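Side-chain contacts in HIAXHD3 (Humicola insolens, PDB 3ZXK), which probably removes alpha-L-arabinofuranosyl side chains from xylan as a family 43 glycoside hydrolase, the enzyme into which endo-xylanase activity was engineered: residues Y183-G188 with A213-R218; Y203-T208 with G226-R231; A453-W458 with K525-K530; F479-D484 with T488-G493. All blocks are in the same frame, centred on the assembly; numbering follows the deposited sequence.

Interaction 1. Residues Y183-G188 with A213-R218; sequences YAHPQG and AEYVLR
Tyr183 and His185 contact alternate residues of strand 213-218, Leu217 and Tyr215, with the CA atoms of Tyr183 and Leu217 8.1 Å apart, so the two backbones are linked through side chains and not by hydrogen bonds. The Tyr183 ring is put there by a first torsion that sets CG opposite the backbone N (chi1 -179°), and Leu217 meets it at about a right angle with both methyls. CD2 of Leu217 sits over the centre of one face, 3.9 Å from the centroid of the Tyr183 ring, a CH-pi contact almost exactly on the ring normal. The other methyl reaches back to the root of the ring, where Leu217 CD1 lies 3.6 Å from Tyr183 CG. Further along, His185 presents its edge to Tyr215, with CD2 of His185 3.8 Å from CE2 of Tyr215 and the two ring planes inclined at 34°. The imidazole is steadied from its own loop: in the type I turn from His185 to Gly188, Gln187 N donates to His185 ND1 over 3.0 Å. Tyr215 OH is hydrogen-bonded to Gln189 OE1, just beyond that turn. Ala230 of strand 228-232 touches both Tyr183 and Leu217. This is the apolar seam between two successive antiparallel sheets, or blades, of the five-bladed beta-propeller that forms the catalytic domain of family 43.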
loop_
_atom_site.group_PDB
_atom_site.type_symbol
_atom_site.label_atom_id
_atom_site.label_comp_id
_atom_site.label_asym_id
_atom_site.label_seq_id
_atom_site.Cartn_x
_atom_site.Cartn_y
_atom_site.Cartn_z
ATOM N N TYR A 183 -2.585 -8.872 27.526
ATOM C CA TYR A 183 -3.854 -8.151 27.527
ATOM C C TYR A 183 -4.939 -9.029 26.899
ATOM O O TYR A 183 -4.742 -9.581 25.812
ATOM C CB TYR A 183 -3.775 -6.828 26.723
ATOM C CG TYR A 183 -5.112 -6.099 26.763
ATOM C CD1 TYR A 183 -5.562 -5.503 27.952
ATOM C CD2 TYR A 183 -5.959 -6.077 25.651
ATOM C CE1 TYR A 183 -6.791 -4.878 28.010
ATOM C CE2 TYR A 183 -7.194 -5.458 25.704
ATOM C CZ TYR A 183 -7.611 -4.878 26.885
ATOM O OH TYR A 183 -8.838 -4.256 26.906
ATOM N N ALA A 184 -6.078 -9.128 27.581
ATOM C CA ALA A 184 -7.307 -9.681 27.014
ATOM C C ALA A 184 -8.428 -8.693 27.350
ATOM O O ALA A 184 -8.513 -8.200 28.483
ATOM C CB ALA A 184 -7.610 -11.052 27.590
ATOM N N HIS A 185 -9.280 -8.390 26.377
ATOM C CA HIS A 185 -10.373 -7.465 26.628
ATOM C C HIS A 185 -11.314 -8.119 27.605
ATOM O O HIS A 185 -11.698 -9.282 27.418
ATOM C CB HIS A 185 -11.104 -7.115 25.348
ATOM C CG HIS A 185 -12.069 -5.989 25.512
ATOM N ND1 HIS A 185 -13.283 -6.156 26.071
ATOM C CD2 HIS A 185 -11.948 -4.632 25.228
ATOM C CE1 HIS A 185 -13.914 -4.969 26.129
ATOM N NE2 HIS A 185 -13.095 -4.036 25.627
ATOM N N PRO A 186 -11.717 -7.386 28.656
ATOM C CA PRO A 186 -12.511 -7.990 29.734
ATOM C C PRO A 186 -13.954 -8.350 29.374
ATOM O O PRO A 186 -14.619 -9.064 30.141
ATOM C CB PRO A 186 -12.496 -6.906 30.826
ATOM C CG PRO A 186 -12.176 -5.645 30.103
ATOM C CD PRO A 186 -11.228 -6.043 29.021
ATOM N N GLN A 187 -14.450 -7.841 28.245
ATOM C CA GLN A 187 -15.789 -8.206 27.773
ATOM C C GLN A 187 -15.679 -9.133 26.560
ATOM O O GLN A 187 -16.647 -9.375 25.843
ATOM C CB GLN A 187 -16.630 -6.958 27.456
ATOM C CG GLN A 187 -17.268 -6.317 28.676
ATOM C CD GLN A 187 -16.324 -5.435 29.476
ATOM O OE1 GLN A 187 -15.736 -4.491 28.949
ATOM N NE2 GLN A 187 -16.217 -5.712 30.781
ATOM N N GLY A 188 -14.482 -9.660 26.338
ATOM C CA GLY A 188 -14.260 -10.632 25.267
ATOM C C GLY A 188 -14.226 -10.066 23.858
ATOM O O GLY A 188 -14.253 -10.829 22.896
ATOM N N ALA A 213 -12.580 1.210 16.751
ATOM C CA ALA A 213 -12.000 1.750 17.990
ATOM C C ALA A 213 -10.532 1.475 18.083
ATOM O O ALA A 213 -10.035 0.510 17.481
ATOM C CB ALA A 213 -12.706 1.223 19.266
ATOM N N GLU A 214 -9.847 2.342 18.823
ATOM C CA GLU A 214 -8.445 2.158 19.185
ATOM C C GLU A 214 -8.337 2.275 20.712
ATOM O O GLU A 214 -8.912 3.199 21.292
ATOM C CB GLU A 214 -7.573 3.212 18.524
ATOM C CG GLU A 214 -6.071 2.962 18.691
ATOM C CD GLU A 214 -5.531 1.901 17.713
ATOM O OE1 GLU A 214 -6.316 1.352 16.913
ATOM O OE2 GLU A 214 -4.318 1.598 17.761
ATOM N N TYR A 215 -7.633 1.325 21.329
ATOM C CA TYR A 215 -7.342 1.372 22.755
ATOM C C TYR A 215 -5.874 1.628 22.975
ATOM O O TYR A 215 -5.033 1.245 22.166
ATOM C CB TYR A 215 -7.794 0.084 23.466
ATOM C CG TYR A 215 -9.261 -0.268 23.258
ATOM C CD1 TYR A 215 -10.259 0.703 23.343
ATOM C CD2 TYR A 215 -9.645 -1.573 22.988
ATOM C CE1 TYR A 215 -11.600 0.381 23.157
ATOM C CE2 TYR A 215 -10.977 -1.913 22.807
ATOM C CZ TYR A 215 -11.954 -0.928 22.897
ATOM O OH TYR A 215 -13.283 -1.241 22.707
ATOM N N VAL A 216 -5.571 2.339 24.046
ATOM C CA VAL A 216 -4.193 2.470 24.484
ATOM C C VAL A 216 -3.997 1.589 25.699
ATOM O O VAL A 216 -4.763 1.669 26.662
ATOM C CB VAL A 216 -3.735 3.948 24.692
ATOM C CG1 VAL A 216 -4.735 4.772 25.495
ATOM C CG2 VAL A 216 -2.338 3.974 25.330
ATOM N N LEU A 217 -3.024 0.687 25.631
ATOM C CA LEU A 217 -2.689 -0.160 26.785
ATOM C C LEU A 217 -1.396 0.334 27.418
ATOM O O LEU A 217 -0.496 0.751 26.701
ATOM C CB LEU A 217 -2.492 -1.618 26.365
ATOM C CG LEU A 217 -3.459 -2.191 25.339
ATOM C CD1 LEU A 217 -3.088 -3.634 25.044
ATOM C CD2 LEU A 217 -4.869 -2.053 25.839
ATOM N N ARG A 218 -1.299 0.252 28.745
ATOM C CA ARG A 218 -0.080 0.639 29.468
ATOM C C ARG A 218 0.268 -0.448 30.485
ATOM O O ARG A 218 -0.615 -0.983 31.197
ATOM C CB ARG A 218 -0.259 1.991 30.166
ATOM C CG ARG A 218 1.039 2.569 30.755
ATOM C CD ARG A 218 0.785 3.915 31.407
ATOM N NE ARG A 218 0.094 3.746 32.687
ATOM C CZ ARG A 218 -0.332 4.759 33.438
ATOM N NH1 ARG A 218 -0.128 6.009 33.024
ATOM N NH2 ARG A 218 -0.940 4.529 34.595
#

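Interaction 2. Residues Y203-T208 with G226-R231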
loop_
_atom_site.group_PDB
_atom_site.type_symbol
_atom_site.label_atom_id
_atom_site.label_comp_id
_atom_site.label_asym_id
_atom_site.label_seq_id
_atom_site.Cartn_x
_atom_site.Cartn_y
_atom_site.Cartn_z
ATOM N N TYR A 203 5.765 1.454 29.247
ATOM C CA TYR A 203 5.467 0.692 28.033
ATOM C C TYR A 203 4.007 0.832 27.655
ATOM O O TYR A 203 3.117 0.659 28.483
ATOM C CB TYR A 203 5.816 -0.793 28.209
ATOM C CG TYR A 203 7.294 -0.992 28.450
ATOM C CD1 TYR A 203 7.822 -0.930 29.738
ATOM C CD2 TYR A 203 8.180 -1.203 27.372
ATOM C CE1 TYR A 203 9.180 -1.063 29.980
ATOM C CE2 TYR A 203 9.551 -1.348 27.596
ATOM C CZ TYR A 203 10.041 -1.296 28.908
ATOM O OH TYR A 203 11.402 -1.418 29.188
ATOM N N TYR A 204 3.788 1.160 26.396
ATOM C CA TYR A 204 2.462 1.315 25.833
ATOM C C TYR A 204 2.302 0.392 24.634
ATOM O O TYR A 204 3.234 0.188 23.829
ATOM C CB TYR A 204 2.219 2.765 25.395
ATOM C CG TYR A 204 2.243 3.775 26.527
ATOM C CD1 TYR A 204 3.440 4.268 27.009
ATOM C CD2 TYR A 204 1.053 4.238 27.122
ATOM C CE1 TYR A 204 3.478 5.186 28.038
ATOM C CE2 TYR A 204 1.079 5.185 28.148
ATOM C CZ TYR A 204 2.313 5.623 28.629
ATOM O OH TYR A 204 2.415 6.548 29.635
ATOM N N ILE A 205 1.085 -0.100 24.467
ATOM C CA ILE A 205 0.734 -0.841 23.256
ATOM C C ILE A 205 -0.574 -0.254 22.753
ATOM O O ILE A 205 -1.521 -0.110 23.517
ATOM C CB ILE A 205 0.575 -2.371 23.501
ATOM C CG1 ILE A 205 1.888 -2.981 24.008
ATOM C CG2 ILE A 205 0.127 -3.053 22.213
ATOM C CD1 ILE A 205 1.760 -4.387 24.553
ATOM N N LEU A 206 -0.616 0.127 21.485
ATOM C CA LEU A 206 -1.863 0.537 20.861
ATOM C C LEU A 206 -2.477 -0.652 20.158
ATOM O O LEU A 206 -1.780 -1.374 19.430
ATOM C CB LEU A 206 -1.603 1.640 19.834
ATOM C CG LEU A 206 -2.055 3.032 20.253
ATOM C CD1 LEU A 206 -1.214 3.526 21.431
ATOM C CD2 LEU A 206 -1.976 3.976 19.043
ATOM N N VAL A 207 -3.775 -0.852 20.362
ATOM C CA VAL A 207 -4.513 -1.920 19.674
ATOM C C VAL A 207 -5.818 -1.383 19.112
ATOM O O VAL A 207 -6.333 -0.379 19.606
ATOM C CB VAL A 207 -4.800 -3.148 20.601
ATOM C CG1 VAL A 207 -3.515 -3.762 21.142
ATOM C CG2 VAL A 207 -5.694 -2.758 21.796
ATOM N N THR A 208 -6.331 -2.049 18.085
ATOM C CA THR A 208 -7.627 -1.718 17.513
ATOM C C THR A 208 -8.653 -2.773 17.858
ATOM O O THR A 208 -8.331 -3.973 17.908
ATOM C CB THR A 208 -7.562 -1.519 15.969
ATOM O OG1 THR A 208 -8.832 -1.064 15.458
ATOM C CG2 THR A 208 -7.205 -2.805 15.235
ATOM N N GLY A 226 4.229 -6.610 30.875
ATOM C CA GLY A 226 2.965 -6.216 31.488
ATOM C C GLY A 226 2.707 -6.924 32.807
ATOM O O GLY A 226 3.629 -7.121 33.593
ATOM N N PRO A 227 1.447 -7.318 33.079
ATOM C CA PRO A 227 0.235 -7.175 32.259
ATOM C C PRO A 227 -0.121 -5.725 31.959
ATOM O O PRO A 227 0.444 -4.795 32.569
ATOM C CB PRO A 227 -0.862 -7.822 33.115
ATOM C CG PRO A 227 -0.305 -7.890 34.494
ATOM C CD PRO A 227 1.172 -7.994 34.364
ATOM N N TYR A 228 -1.044 -5.542 31.023
ATOM C CA TYR A 228 -1.422 -4.210 30.586
ATOM C C TYR A 228 -2.843 -3.899 30.954
ATOM O O TYR A 228 -3.699 -4.784 30.923
ATOM C CB TYR A 228 -1.285 -4.110 29.080
ATOM C CG TYR A 228 0.156 -4.042 28.605
ATOM C CD1 TYR A 228 0.959 -5.185 28.532
ATOM C CD2 TYR A 228 0.703 -2.831 28.205
ATOM C CE1 TYR A 228 2.280 -5.105 28.081
ATOM C CE2 TYR A 228 2.021 -2.734 27.758
ATOM C CZ TYR A 228 2.812 -3.868 27.710
ATOM O OH TYR A 228 4.115 -3.778 27.249
ATOM N N GLU A 229 -3.096 -2.626 31.245
ATOM C CA GLU A 229 -4.459 -2.108 31.419
ATOM C C GLU A 229 -4.784 -1.145 30.275
ATOM O O GLU A 229 -3.866 -0.607 29.649
ATOM C CB GLU A 229 -4.612 -1.407 32.762
ATOM C CG GLU A 229 -3.805 -0.127 32.899
ATOM C CD GLU A 229 -4.007 0.541 34.230
ATOM O OE1 GLU A 229 -5.063 0.309 34.847
ATOM O OE2 GLU A 229 -3.097 1.268 34.674
ATOM N N ALA A 230 -6.075 -0.933 30.002
ATOM C CA ALA A 230 -6.506 -0.179 28.814
ATOM C C ALA A 230 -7.282 1.095 29.145
ATOM O O ALA A 230 -7.942 1.176 30.187
ATOM C CB ALA A 230 -7.357 -1.059 27.904
ATOM N N ARG A 231 -7.194 2.070 28.236
ATOM C CA ARG A 231 -8.142 3.176 28.129
ATOM C C ARG A 231 -8.513 3.312 26.665
ATOM O O ARG A 231 -7.767 2.918 25.799
ATOM C CB ARG A 231 -7.513 4.500 28.564
ATOM C CG ARG A 231 -7.275 4.630 30.056
ATOM C CD ARG A 231 -7.031 6.078 30.447
ATOM N NE ARG A 231 -6.770 6.169 31.880
ATOM C CZ ARG A 231 -6.550 7.299 32.536
ATOM N NH1 ARG A 231 -6.567 8.454 31.886
ATOM N NH2 ARG A 231 -6.304 7.273 33.847
#
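With CG swung opposite its carbonyl carbon (chi1 -73°), Tyr228 directs its ring at strand 203-208, while Ile205 sends CG1 out the same way from its own backbone (chi1 -61°) and a nearly extended second torsion carries CD1 onto the aromatic face. Ile205 and Tyr228 cross at about a right angle. The methyl lies off-centre, toward the hydroxyl end of the ring: Ile205 CD1 is 3.4 Å from Tyr228 CZ and 3.6 Å from the ring centroid, a close CH-pi contact. At the tip, Tyr228 OH comes within 3.6 Å of Tyr203 CB. That hydroxyl is satisfied by a hydrogen bond to the carbonyl of Pro224, and Met196 touches both Ile205 and Tyr228. Were Tyr228 an alanine, the Pro224 carbonyl would probably lose this donor and a gap would open beside Ile205 CD1. The two strands run 54° apart and flank strand 213-219, so the ring spans that middle strand on the face of the blade that packs, through Val182, against strand 175-183 of the preceding blade of the five-bladed beta-propeller.

Interaction 3. Residues A453-W458 with K525-K530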
loop_
_atom_site.group_PDB
_atom_site.type_symbol
_atom_site.label_atom_id
_atom_site.label_comp_id
_atom_site.label_asym_id
_atom_site.label_seq_id
_atom_site.Cartn_x
_atom_site.Cartn_y
_atom_site.Cartn_z
ATOM N N ALA A 453 -1.100 3.966 -35.740
ATOM C CA ALA A 453 -1.856 4.061 -34.502
ATOM C C ALA A 453 -1.256 3.139 -33.442
ATOM O O ALA A 453 -1.179 3.507 -32.255
ATOM C CB ALA A 453 -3.314 3.689 -34.748
ATOM N N GLN A 454 -0.843 1.937 -33.861
ATOM C CA GLN A 454 -0.269 0.972 -32.913
ATOM C C GLN A 454 0.990 1.485 -32.264
ATOM O O GLN A 454 1.280 1.151 -31.122
ATOM C CB GLN A 454 0.017 -0.371 -33.584
ATOM C CG GLN A 454 -1.247 -1.121 -33.976
ATOM C CD GLN A 454 -0.920 -2.337 -34.794
ATOM O OE1 GLN A 454 0.092 -2.984 -34.559
ATOM N NE2 GLN A 454 -1.751 -2.636 -35.785
ATOM N N GLN A 455 1.741 2.305 -32.997
ATOM C CA GLN A 455 3.019 2.806 -32.482
ATOM C C GLN A 455 2.807 3.827 -31.362
ATOM O O GLN A 455 3.705 4.045 -30.564
ATOM C CB GLN A 455 3.884 3.361 -33.630
ATOM C CG GLN A 455 5.343 3.705 -33.294
ATOM C CD GLN A 455 5.493 5.031 -32.563
ATOM O OE1 GLN A 455 4.762 5.991 -32.822
ATOM N NE2 GLN A 455 6.441 5.087 -31.625
ATOM N N ASP A 456 1.605 4.407 -31.258
ATOM C CA ASP A 456 1.357 5.420 -30.242
ATOM C C ASP A 456 -0.107 5.456 -29.862
ATOM O O ASP A 456 -0.882 6.255 -30.382
ATOM C CB ASP A 456 1.824 6.801 -30.711
ATOM C CG ASP A 456 2.003 7.781 -29.563
ATOM O OD1 ASP A 456 2.659 7.412 -28.568
ATOM O OD2 ASP A 456 1.526 8.931 -29.682
ATOM N N ILE A 457 -0.486 4.566 -28.957
ATOM C CA ILE A 457 -1.856 4.512 -28.468
ATOM C C ILE A 457 -1.919 4.928 -27.009
ATOM O O ILE A 457 -1.100 4.496 -26.196
ATOM C CB ILE A 457 -2.485 3.111 -28.674
ATOM C CG1 ILE A 457 -3.931 3.086 -28.174
ATOM C CG2 ILE A 457 -1.675 2.030 -27.960
ATOM C CD1 ILE A 457 -4.761 2.003 -28.828
ATOM N N TRP A 458 -2.885 5.779 -26.686
ATOM C CA TRP A 458 -3.020 6.307 -25.349
ATOM C C TRP A 458 -4.294 5.787 -24.779
ATOM O O TRP A 458 -5.361 5.857 -25.418
ATOM C CB TRP A 458 -3.069 7.822 -25.371
ATOM C CG TRP A 458 -1.851 8.476 -25.982
ATOM C CD1 TRP A 458 -1.323 8.303 -27.272
ATOM C CD2 TRP A 458 -1.018 9.526 -25.369
ATOM N NE1 TRP A 458 -0.222 9.116 -27.456
ATOM C CE2 TRP A 458 0.011 9.871 -26.354
ATOM C CE3 TRP A 458 -1.005 10.164 -24.128
ATOM C CZ2 TRP A 458 0.987 10.830 -26.098
ATOM C CZ3 TRP A 458 -0.014 11.120 -23.880
ATOM C CH2 TRP A 458 0.961 11.443 -24.845
ATOM N N LYS A 525 5.420 -2.033 -25.580
ATOM C CA LYS A 525 6.281 -1.095 -24.904
ATOM C C LYS A 525 5.384 -0.065 -24.228
ATOM O O LYS A 525 4.543 0.568 -24.894
ATOM C CB LYS A 525 7.221 -0.396 -25.913
ATOM C CG LYS A 525 8.165 0.640 -25.261
ATOM C CD LYS A 525 9.266 1.132 -26.198
ATOM C CE LYS A 525 8.738 1.913 -27.382
ATOM N NZ LYS A 525 9.870 2.390 -28.221
ATOM N N VAL A 526 5.570 0.109 -22.931
ATOM C CA VAL A 526 4.889 1.167 -22.210
ATOM C C VAL A 526 5.799 2.378 -22.229
ATOM O O VAL A 526 6.882 2.365 -21.638
ATOM C CB VAL A 526 4.553 0.743 -20.769
ATOM C CG1 VAL A 526 3.549 1.704 -20.188
ATOM C CG2 VAL A 526 3.980 -0.672 -20.761
ATOM N N LYS A 527 5.397 3.411 -22.955
ATOM C CA LYS A 527 6.235 4.587 -23.087
ATOM C C LYS A 527 6.096 5.517 -21.911
ATOM O O LYS A 527 7.053 6.177 -21.532
ATOM C CB LYS A 527 5.920 5.364 -24.357
ATOM C CG LYS A 527 6.074 4.559 -25.640
ATOM C CD LYS A 527 5.915 5.529 -26.793
ATOM C CE LYS A 527 5.321 4.859 -28.003
ATOM N NZ LYS A 527 4.955 5.923 -28.978
ATOM N N GLY A 528 4.925 5.575 -21.295
ATOM C CA GLY A 528 4.735 6.552 -20.248
ATOM C C GLY A 528 3.453 6.335 -19.489
ATOM O O GLY A 528 2.536 5.660 -19.943
ATOM N N PHE A 529 3.390 6.966 -18.323
ATOM C CA PHE A 529 2.174 6.982 -17.512
ATOM C C PHE A 529 2.082 8.379 -16.901
ATOM O O PHE A 529 3.085 8.938 -16.430
ATOM C CB PHE A 529 2.220 5.977 -16.353
ATOM C CG PHE A 529 1.050 6.140 -15.386
ATOM C CD1 PHE A 529 -0.214 5.580 -15.662
ATOM C CD2 PHE A 529 1.180 6.938 -14.258
ATOM C CE1 PHE A 529 -1.293 5.748 -14.762
ATOM C CE2 PHE A 529 0.095 7.126 -13.380
ATOM C CZ PHE A 529 -1.139 6.552 -13.642
ATOM N N LYS A 530 0.869 8.909 -16.831
ATOM C CA LYS A 530 0.615 10.166 -16.127
ATOM C C LYS A 530 -0.697 10.056 -15.361
ATOM O O LYS A 530 -1.688 9.589 -15.928
ATOM C CB LYS A 530 0.534 11.339 -17.149
ATOM C CG LYS A 530 0.169 12.674 -16.534
ATOM C CD LYS A 530 1.375 13.302 -15.851
ATOM C CE LYS A 530 1.136 14.765 -15.435
ATOM N NZ LYS A 530 0.038 14.855 -14.409
#
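In the concanavalin A-like beta-sandwich domain, Lys527 reaches from strand 525-530 to the turn between a short helix and strand 457-464. Lys527 and Gly528 form a classic beta bulge in their own strand, both opposite Arg386 of the intervening strand 380-388. The lysine leaves its backbone with CG opposite the carbonyl carbon (chi1 -58°), then runs nearly extended apart from a twist at chi3 (-149°), which brings NZ between two oxygens. It donates to Gln455 O over 2.8 Å and forms a salt bridge with Asp456 OD1 at the same distance, approaching the latter from above the carboxylate plane. Arg386 NE is a second cationic partner of that oxygen, so the carboxylate is shared by two positive charges. Replacing Lys527 with a methionine would probably leave the Gln455 carbonyl without this donor and Asp456 with Arg386 as its remaining salt-bridge partner here. The other carboxylate oxygen is held within its own segment: Trp458 NE1 lies in its indole plane and donates to Asp456 OD2 over 2.8 Å, in a nearly straight bond (169°).

Interaction 4. Residues F479-D484 with T488-G493; sequences FYYSID and TYTRLG
Arg491 lies across the ring of Tyr480, its partner in a non-hydrogen-bonded antiparallel pair. Arg491 CB is 3.7 Å from Tyr480 CE2; a bend at chi2 (75°) then brings Arg491 CD over the same ring, 4.2 Å from the centroid, and within 3.5 Å of Phe479 O. Beyond it, Arg491 NE meets a water also bound to Phe479 N and makes a weak bond to Gly493 O, as does NH2. NH1 reaches a second water, which links it to Tyr480 OH, itself also hydrogen-bonded to Thr478 OG1. On the other sheet face, Tyr481 and Thr490 lie side by side, with Thr490 CB over the tyrosine ring and mutual backbone bonds joining the pair. Tyr489 lies on the Tyr480 side, where Ser482 CB sits over its ring, 3.9 Å from the centroid. Near the turn, Asp484 OD1 accepts from Thr488 N over 2.9 Å through its syn lone pair. Together these contacts close a two-stranded antiparallel beta hairpin at the edge of a sheet in the concanavalin A-like sandwich.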
loop_
_atom_site.group_PDB
_atom_site.type_symbol
_atom_site.label_atom_id
_atom_site.label_comp_id
_atom_site.label_asym_id
_atom_site.label_seq_id
_atom_site.Cartn_x
_atom_site.Cartn_y
_atom_site.Cartn_z
ATOM N N PHE A 479 -13.697 4.918 -19.448
ATOM C CA PHE A 479 -12.504 4.565 -20.200
ATOM C C PHE A 479 -12.471 5.301 -21.547
ATOM O O PHE A 479 -13.519 5.482 -22.189
ATOM C CB PHE A 479 -12.467 3.049 -20.442
ATOM C CG PHE A 479 -12.356 2.220 -19.173
ATOM C CD1 PHE A 479 -13.487 1.832 -18.449
ATOM C CD2 PHE A 479 -11.108 1.819 -18.708
ATOM C CE1 PHE A 479 -13.377 1.090 -17.274
ATOM C CE2 PHE A 479 -10.991 1.062 -17.547
ATOM C CZ PHE A 479 -12.121 0.711 -16.815
ATOM N N TYR A 480 -11.273 5.706 -21.968
ATOM C CA TYR A 480 -11.086 6.476 -23.201
ATOM C C TYR A 480 -9.820 6.026 -23.916
ATOM O O TYR A 480 -8.916 5.481 -23.287
ATOM C CB TYR A 480 -10.927 7.972 -22.874
ATOM C CG TYR A 480 -12.017 8.529 -21.993
ATOM C CD1 TYR A 480 -12.010 8.260 -20.621
ATOM C CD2 TYR A 480 -13.064 9.308 -22.521
ATOM C CE1 TYR A 480 -12.985 8.731 -19.800
ATOM C CE2 TYR A 480 -14.068 9.797 -21.691
ATOM C CZ TYR A 480 -14.018 9.475 -20.324
ATOM O OH TYR A 480 -14.963 9.890 -19.424
ATOM N N TYR A 481 -9.787 6.244 -25.229
ATOM C CA TYR A 481 -8.560 6.036 -25.978
ATOM C C TYR A 481 -8.269 7.234 -26.849
ATOM O O TYR A 481 -9.176 7.998 -27.173
ATOM C CB TYR A 481 -8.643 4.761 -26.838
ATOM C CG TYR A 481 -9.656 4.870 -27.973
ATOM C CD1 TYR A 481 -9.293 5.377 -29.238
ATOM C CD2 TYR A 481 -10.980 4.475 -27.788
ATOM C CE1 TYR A 481 -10.228 5.501 -30.257
ATOM C CE2 TYR A 481 -11.902 4.561 -28.825
ATOM C CZ TYR A 481 -11.529 5.092 -30.051
ATOM O OH TYR A 481 -12.454 5.182 -31.090
ATOM N N SER A 482 -6.989 7.382 -27.183
ATOM C CA SER A 482 -6.519 8.325 -28.191
ATOM C C SER A 482 -5.585 7.641 -29.165
ATOM O O SER A 482 -4.641 6.952 -28.777
ATOM C CB SER A 482 -5.805 9.529 -27.574
ATOM O OG SER A 482 -5.285 10.368 -28.597
ATOM N N ILE A 483 -5.847 7.869 -30.442
ATOM C CA ILE A 483 -4.933 7.446 -31.490
ATOM C C ILE A 483 -4.453 8.663 -32.287
ATOM O O ILE A 483 -4.050 8.549 -33.444
ATOM C CB ILE A 483 -5.561 6.364 -32.396
ATOM C CG1 ILE A 483 -6.920 6.810 -32.926
ATOM C CG2 ILE A 483 -5.719 5.060 -31.624
ATOM C CD1 ILE A 483 -7.293 6.204 -34.265
ATOM N N ASP A 484 -4.482 9.830 -31.650
ATOM C CA ASP A 484 -3.887 11.023 -32.258
ATOM C C ASP A 484 -2.933 11.734 -31.291
ATOM O O ASP A 484 -2.961 12.955 -31.150
ATOM C CB ASP A 484 -4.964 11.948 -32.831
ATOM C CG ASP A 484 -5.791 12.635 -31.765
ATOM O OD1 ASP A 484 -5.757 12.240 -30.580
ATOM O OD2 ASP A 484 -6.483 13.599 -32.121
ATOM N N THR A 488 -6.964 14.085 -28.748
ATOM C CA THR A 488 -8.393 13.835 -28.654
ATOM C C THR A 488 -8.560 12.473 -28.009
ATOM O O THR A 488 -7.852 11.534 -28.369
ATOM C CB THR A 488 -9.032 13.791 -30.056
ATOM O OG1 THR A 488 -8.904 15.077 -30.667
ATOM C CG2 THR A 488 -10.521 13.412 -30.001
ATOM N N TYR A 489 -9.478 12.384 -27.052
ATOM C CA TYR A 489 -9.866 11.124 -26.443
ATOM C C TYR A 489 -11.303 10.794 -26.809
ATOM O O TYR A 489 -12.167 11.670 -26.848
ATOM C CB TYR A 489 -9.706 11.159 -24.915
ATOM C CG TYR A 489 -8.271 11.017 -24.502
ATOM C CD1 TYR A 489 -7.700 9.750 -24.305
ATOM C CD2 TYR A 489 -7.473 12.148 -24.335
ATOM C CE1 TYR A 489 -6.363 9.626 -23.939
ATOM C CE2 TYR A 489 -6.143 12.041 -23.969
ATOM C CZ TYR A 489 -5.593 10.780 -23.785
ATOM O OH TYR A 489 -4.269 10.660 -23.437
ATOM N N THR A 490 -11.531 9.510 -27.061
ATOM C CA THR A 490 -12.843 8.979 -27.367
ATOM C C THR A 490 -13.244 8.020 -26.270
ATOM O O THR A 490 -12.499 7.109 -25.933
ATOM C CB THR A 490 -12.810 8.271 -28.721
ATOM O OG1 THR A 490 -12.391 9.217 -29.711
ATOM C CG2 THR A 490 -14.170 7.699 -29.087
ATOM N N ARG A 491 -14.417 8.267 -25.700
ATOM C CA ARG A 491 -15.036 7.386 -24.713
ATOM C C ARG A 491 -15.398 6.025 -25.327
ATOM O O ARG A 491 -15.925 5.958 -26.439
ATOM C CB ARG A 491 -16.273 8.101 -24.160
ATOM C CG ARG A 491 -17.197 7.259 -23.317
ATOM C CD ARG A 491 -16.669 6.979 -21.917
ATOM N NE ARG A 491 -17.615 6.073 -21.272
ATOM C CZ ARG A 491 -18.752 6.454 -20.688
ATOM N NH1 ARG A 491 -19.072 7.752 -20.606
ATOM N NH2 ARG A 491 -19.559 5.532 -20.178
ATOM N N LEU A 492 -15.140 4.942 -24.589
ATOM C CA LEU A 492 -15.494 3.603 -25.063
ATOM C C LEU A 492 -16.094 2.770 -23.941
ATOM O O LEU A 492 -15.497 2.606 -22.889
ATOM C CB LEU A 492 -14.285 2.874 -25.657
ATOM C CG LEU A 492 -14.534 1.506 -26.321
ATOM C CD1 LEU A 492 -15.428 1.655 -27.565
ATOM C CD2 LEU A 492 -13.195 0.879 -26.697
ATOM N N GLY A 493 -17.278 2.232 -24.192
ATOM C CA GLY A 493 -17.884 1.311 -23.259
ATOM C C GLY A 493 -18.773 2.028 -22.272
ATOM O O GLY A 493 -18.809 3.261 -22.232
HETATM O O HOH W 1 -16.176 3.641 -20.397
HETATM O O HOH W 2 -17.571 10.059 -20.460
#

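In the fold
The four contacts form two groups at opposite ends of the molecule. Interactions 1 and 2, with centres 7 Å apart, share one propeller blade: strands 202-209 and 213-219 are hydrogen-bonded neighbours, with Leu217 N 2.7 Å from Ile205 O, and interaction 1 extends that blade's packing to the preceding one. Interactions 3 and 4, 13 Å apart between centres, belong to one sheet of the C-terminal domain, where Trp458 O lies 2.8 Å from Ser482 N. The groups are about 53 Å apart between centres. In interaction 1 the Tyr215 side chain is about 12 Å from the bound arabinofuranose; Glu192 of the same sheet lines that pocket.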